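Local atomic coordinates of BluB-like flavoprotein (Clostridium difficile 630, PDB entry 3EO8), a protein that binds flavin mononucleotide and, as a BluB-like member of the nitroreductase family, probably acts as an oxidoreductase. Residues A[145-150]-A[160-165]. Numbering follows the deposited sequence.
Sequences AIENFT and SCWLTS. With FMN (flavin mononucleotide), chain G.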
ATOM      1  N   ALA A 145       2.746  -0.448   5.912  1.00 22.67           N
ATOM      2  CA  ALA A 145       2.653  -0.127   7.355  1.00 23.28           C
ATOM      3  C   ALA A 145       1.346  -0.588   7.983  1.00 23.46           C
ATOM      4  O   ALA A 145       1.314  -1.191   9.070  1.00 22.17           O
ATOM      5  CB  ALA A 145       2.855   1.388   7.574  1.00 22.16           C
ATOM      6  N   ILE A 146       0.248  -0.301   7.301  1.00 23.94           N
ATOM      7  CA  ILE A 146      -1.084  -0.638   7.864  1.00 23.49           C
ATOM      8  C   ILE A 146      -1.284  -2.154   7.876  1.00 23.31           C
ATOM      9  O   ILE A 146      -1.862  -2.719   8.833  1.00 23.63           O
ATOM     10  CB  ILE A 146      -2.225   0.105   7.118  1.00 23.03           C
ATOM     11  CG1 ILE A 146      -2.157   1.626   7.332  1.00 23.11           C
ATOM     12  CG2 ILE A 146      -3.582  -0.419   7.552  1.00 24.57           C
ATOM     13  CD1 ILE A 146      -3.063   2.431   6.383  1.00 25.03           C
ATOM     14  N   GLU A 147      -0.694  -2.862   6.917  1.00 23.23           N
ATOM     15  CA  GLU A 147      -0.718  -4.340   6.990  1.00 22.59           C
ATOM     16  C   GLU A 147       0.076  -4.893   8.164  1.00 22.73           C
ATOM     17  O   GLU A 147      -0.415  -5.778   8.830  1.00 23.03           O
ATOM     18  CB  GLU A 147      -0.339  -4.963   5.649  1.00 22.95           C
ATOM     19  CG  GLU A 147      -0.440  -6.483   5.591  1.00 23.33           C
ATOM     20  CD  GLU A 147      -1.869  -7.043   5.592  1.00 25.04           C
ATOM     21  OE1 GLU A 147      -2.835  -6.264   5.712  1.00 23.59           O
ATOM     22  OE2 GLU A 147      -2.000  -8.306   5.471  1.00 24.01           O
ATOM     23  N   ASN A 148       1.250  -4.325   8.463  1.00 23.42           N
ATOM     24  CA  ASN A 148       2.027  -4.721   9.632  1.00 23.44           C
ATOM     25  C   ASN A 148       1.239  -4.500  10.938  1.00 23.49           C
ATOM     26  O   ASN A 148       1.251  -5.338  11.841  1.00 23.52           O
ATOM     27  CB  ASN A 148       3.349  -3.925   9.675  1.00 23.15           C
ATOM     28  CG  ASN A 148       4.463  -4.530   8.819  1.00 23.71           C
ATOM     29  OD1 ASN A 148       4.232  -5.379   7.964  1.00 21.96           O
ATOM     30  ND2 ASN A 148       5.693  -4.054   9.049  1.00 22.57           N
ATOM     31  N   PHE A 149       0.548  -3.369  11.022  1.00 24.33           N
ATOM     32  CA  PHE A 149      -0.345  -3.043  12.142  1.00 23.64           C
ATOM     33  C   PHE A 149      -1.443  -4.109  12.229  1.00 23.69           C
ATOM     34  O   PHE A 149      -1.673  -4.694  13.291  1.00 24.07           O
ATOM     35  CB  PHE A 149      -0.995  -1.682  11.910  1.00 23.94           C
ATOM     36  CG  PHE A 149      -1.787  -1.150  13.072  1.00 23.87           C
ATOM     37  CD1 PHE A 149      -3.022  -1.693  13.415  1.00 24.11           C
ATOM     38  CD2 PHE A 149      -1.337  -0.022  13.773  1.00 25.03           C
ATOM     39  CE1 PHE A 149      -3.766  -1.176  14.490  1.00 24.44           C
ATOM     40  CE2 PHE A 149      -2.081   0.484  14.831  1.00 24.12           C
ATOM     41  CZ  PHE A 149      -3.282  -0.095  15.185  1.00 24.33           C
ATOM     42  N   THR A 150      -2.104  -4.345  11.109  1.00 23.02           N
ATOM     43  CA  THR A 150      -3.212  -5.309  11.007  1.00 22.85           C
ATOM     44  C   THR A 150      -2.847  -6.706  11.515  1.00 22.61           C
ATOM     45  O   THR A 150      -3.567  -7.329  12.322  1.00 24.65           O
ATOM     46  CB  THR A 150      -3.657  -5.385   9.543  1.00 23.07           C
ATOM     47  OG1 THR A 150      -4.194  -4.111   9.173  1.00 24.40           O
ATOM     48  CG2 THR A 150      -4.713  -6.484   9.318  1.00 23.88           C
ATOM     49  N   SER A 160      -9.317  -6.001  13.166  1.00 24.54           N
ATOM     50  CA  SER A 160      -9.599  -4.670  12.706  1.00 24.13           C
ATOM     51  C   SER A 160     -10.208  -4.684  11.303  1.00 24.19           C
ATOM     52  O   SER A 160     -10.202  -5.700  10.605  1.00 24.80           O
ATOM     53  CB  SER A 160      -8.277  -3.850  12.684  1.00 25.03           C
ATOM     54  OG  SER A 160      -7.393  -4.291  11.647  1.00 25.41           O
ATOM     55  N   CYS A 161     -10.705  -3.533  10.895  1.00 24.66           N
ATOM     56  CA  CYS A 161     -11.073  -3.317   9.516  1.00 23.98           C
ATOM     57  C   CYS A 161     -10.388  -2.053   9.130  1.00 24.80           C
ATOM     58  O   CYS A 161     -10.363  -1.097   9.892  1.00 23.96           O
ATOM     59  CB  CYS A 161     -12.579  -3.161   9.329  1.00 23.89           C
ATOM     60  SG  CYS A 161     -13.184  -3.120   7.595  1.00 25.86           S
ATOM     61  N   TRP A 162      -9.851  -2.085   7.924  1.00 24.63           N
ATOM     62  CA  TRP A 162      -9.212  -0.964   7.252  1.00 25.33           C
ATOM     63  C   TRP A 162     -10.284  -0.182   6.503  1.00 26.06           C
ATOM     64  O   TRP A 162     -11.119  -0.789   5.864  1.00 26.43           O
ATOM     65  CB  TRP A 162      -8.254  -1.613   6.273  1.00 25.07           C
ATOM     66  CG  TRP A 162      -7.158  -0.825   5.627  1.00 25.34           C
ATOM     67  CD1 TRP A 162      -7.176   0.472   5.198  1.00 24.50           C
ATOM     68  CD2 TRP A 162      -5.923  -1.376   5.186  1.00 23.85           C
ATOM     69  NE1 TRP A 162      -5.983   0.770   4.591  1.00 25.07           N
ATOM     70  CE2 TRP A 162      -5.202  -0.353   4.564  1.00 23.44           C
ATOM     71  CE3 TRP A 162      -5.337  -2.638   5.308  1.00 24.14           C
ATOM     72  CZ2 TRP A 162      -3.919  -0.551   4.044  1.00 25.09           C
ATOM     73  CZ3 TRP A 162      -4.056  -2.833   4.806  1.00 23.94           C
ATOM     74  CH2 TRP A 162      -3.370  -1.788   4.167  1.00 25.13           C
ATOM     75  N   LEU A 163     -10.293   1.143   6.617  1.00 25.37           N
ATOM     76  CA  LEU A 163     -11.284   1.961   5.923  1.00 25.47           C
ATOM     77  C   LEU A 163     -10.680   3.076   5.124  1.00 24.65           C
ATOM     78  O   LEU A 163      -9.876   3.855   5.621  1.00 24.88           O
ATOM     79  CB  LEU A 163     -12.258   2.578   6.913  1.00 26.41           C
ATOM     80  CG  LEU A 163     -13.138   1.612   7.742  1.00 25.10           C
ATOM     81  CD1 LEU A 163     -12.480   1.103   9.024  1.00 28.17           C
ATOM     82  CD2 LEU A 163     -14.498   2.286   8.055  1.00 26.03           C
ATOM     83  N   THR A 164     -11.123   3.203   3.887  1.00 25.05           N
ATOM     84  CA  THR A 164     -10.864   4.421   3.117  1.00 24.31           C
ATOM     85  C   THR A 164     -12.161   5.010   2.585  1.00 23.77           C
ATOM     86  O   THR A 164     -12.145   6.070   1.942  1.00 25.31           O
ATOM     87  CB  THR A 164      -9.849   4.197   1.972  1.00 24.75           C
ATOM     88  OG1 THR A 164     -10.285   3.146   1.112  1.00 24.74           O
ATOM     89  CG2 THR A 164      -8.448   3.912   2.542  1.00 24.00           C
ATOM     90  N   SER A 165     -13.298   4.374   2.852  1.00 23.19           N
ATOM     91  CA  SER A 165     -14.567   4.806   2.249  1.00 23.16           C
ATOM     92  C   SER A 165     -15.043   6.154   2.801  1.00 23.38           C
ATOM     93  O   SER A 165     -15.891   6.781   2.221  1.00 23.94           O
ATOM     94  CB  SER A 165     -15.676   3.762   2.420  1.00 24.15           C
ATOM     95  OG  SER A 165     -15.937   3.489   3.772  1.00 22.57           O
TER
HETATM   96  N1  FMN G 500     -13.916  -2.378   4.326  1.00 25.47           N
HETATM   97  C2  FMN G 500     -14.988  -1.615   4.723  1.00 27.29           C
HETATM   98  O2  FMN G 500     -15.990  -2.112   5.257  1.00 26.92           O
HETATM   99  N3  FMN G 500     -14.957  -0.259   4.545  1.00 25.11           N
HETATM  100  C4  FMN G 500     -13.920   0.377   3.929  1.00 26.88           C
HETATM  101  O4  FMN G 500     -13.942   1.624   3.812  1.00 26.19           O
HETATM  102  C4A FMN G 500     -12.831  -0.385   3.524  1.00 27.66           C
HETATM  103  N5  FMN G 500     -11.744   0.230   2.933  1.00 26.95           N
HETATM  104  C5A FMN G 500     -10.643  -0.513   2.564  1.00 25.67           C
HETATM  105  C6  FMN G 500      -9.562   0.146   2.008  1.00 26.29           C
HETATM  106  C7  FMN G 500      -8.441  -0.578   1.640  1.00 26.54           C
HETATM  107  C7M FMN G 500      -7.182   0.197   1.429  1.00 24.95           C
HETATM  108  C8  FMN G 500      -8.404  -1.960   1.861  1.00 26.78           C
HETATM  109  C8M FMN G 500      -7.082  -2.674   1.843  1.00 26.89           C
HETATM  110  C9  FMN G 500      -9.492  -2.605   2.427  1.00 26.21           C
HETATM  111  C9A FMN G 500     -10.621  -1.890   2.792  1.00 25.70           C
HETATM  112  N10 FMN G 500     -11.746  -2.512   3.333  1.00 26.16           N
HETATM  113  C10 FMN G 500     -12.822  -1.755   3.749  1.00 26.98           C
HETATM  114  C1' FMN G 500     -11.822  -4.006   3.514  1.00 24.81           C
HETATM  115  C2' FMN G 500     -12.159  -4.750   2.222  1.00 24.46           C
HETATM  116  O2' FMN G 500     -13.540  -4.607   1.915  1.00 25.16           O
HETATM  117  C3' FMN G 500     -11.827  -6.224   2.412  1.00 24.53           C
HETATM  118  O3' FMN G 500     -10.428  -6.346   2.645  1.00 24.73           O
HETATM  119  C4' FMN G 500     -12.247  -7.146   1.272  1.00 23.26           C
HETATM  120  O4' FMN G 500     -13.653  -7.135   1.091  1.00 23.43           O
HETATM  121  C5' FMN G 500     -11.781  -8.572   1.594  1.00 25.31           C
HETATM  122  O5' FMN G 500     -12.425  -9.009   2.776  1.00 23.81           O
HETATM  123  P   FMN G 500     -11.524  -9.625   3.974  1.00 23.62           P
HETATM  124  O1P FMN G 500     -12.423 -10.034   5.103  1.00 24.57           O
HETATM  125  O2P FMN G 500     -10.603  -8.491   4.397  1.00 26.02           O
HETATM  126  O3P FMN G 500     -10.662 -10.787   3.500  1.00 24.47           O
HETATM  127  O   HOH W   1      -6.403  -6.800  12.371  1.00 12.99           O
HETATM  128  O   HOH W   2      -7.193  -4.210   8.941  1.00 14.44           O
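Trp162, on the strand 159-163, outermost in the antiparallel sheet of this chain, is packed against Ile146 of helix 137-155 in a buried CH-pi contact beside the flavin. The helix and strand segments run nearly antiparallel, at 164°, with their axes 10.0 Å apart, a gap bridged by side chains and water without a direct hydrogen bond.

Ile146 presents its CG2 branch, which stands over the six-membered ring of Trp162, 3.3 Å from CG2 to the centroid and only 7° off the normal. That branch lies anti to the backbone N, while CG1, beside the N, carries CD1 toward the pyrrole side of the indole, 3.8 Å from Trp162 NE1. The methyls C7M and C8M of FMN lie over the opposite face, so the indole is held between an aliphatic branch and the dimethylbenzene end of the cofactor. Glu147 OE1 comes to the edge of the ring, near its plane, 3.8 Å from Trp162 CZ3, and Trp162 NE1 is hydrogen-bonded to Gln140 of the second subunit, which probably helps fix the ring's rotation.

Toward Ser160 the link becomes polar. One water joins Thr150 OG1 to Ser160 OG, and another joins that same serine oxygen to Thr150 O. Thr150 OG1 also donates to Ile146 O at 2.7 Å, from the face of the carbonyl plane opposite to Thr150 N, so this one oxygen is gripped twice.

Beyond the strand, Thr164 N donates to FMN N5 at 3.2 Å and Ser165 N to FMN O4 at 3.0 Å. Backbone N-H groups reading flavin N5 and O4, with the second subunit close by, are consistent with the dimeric FMN site of the nitroreductase fold.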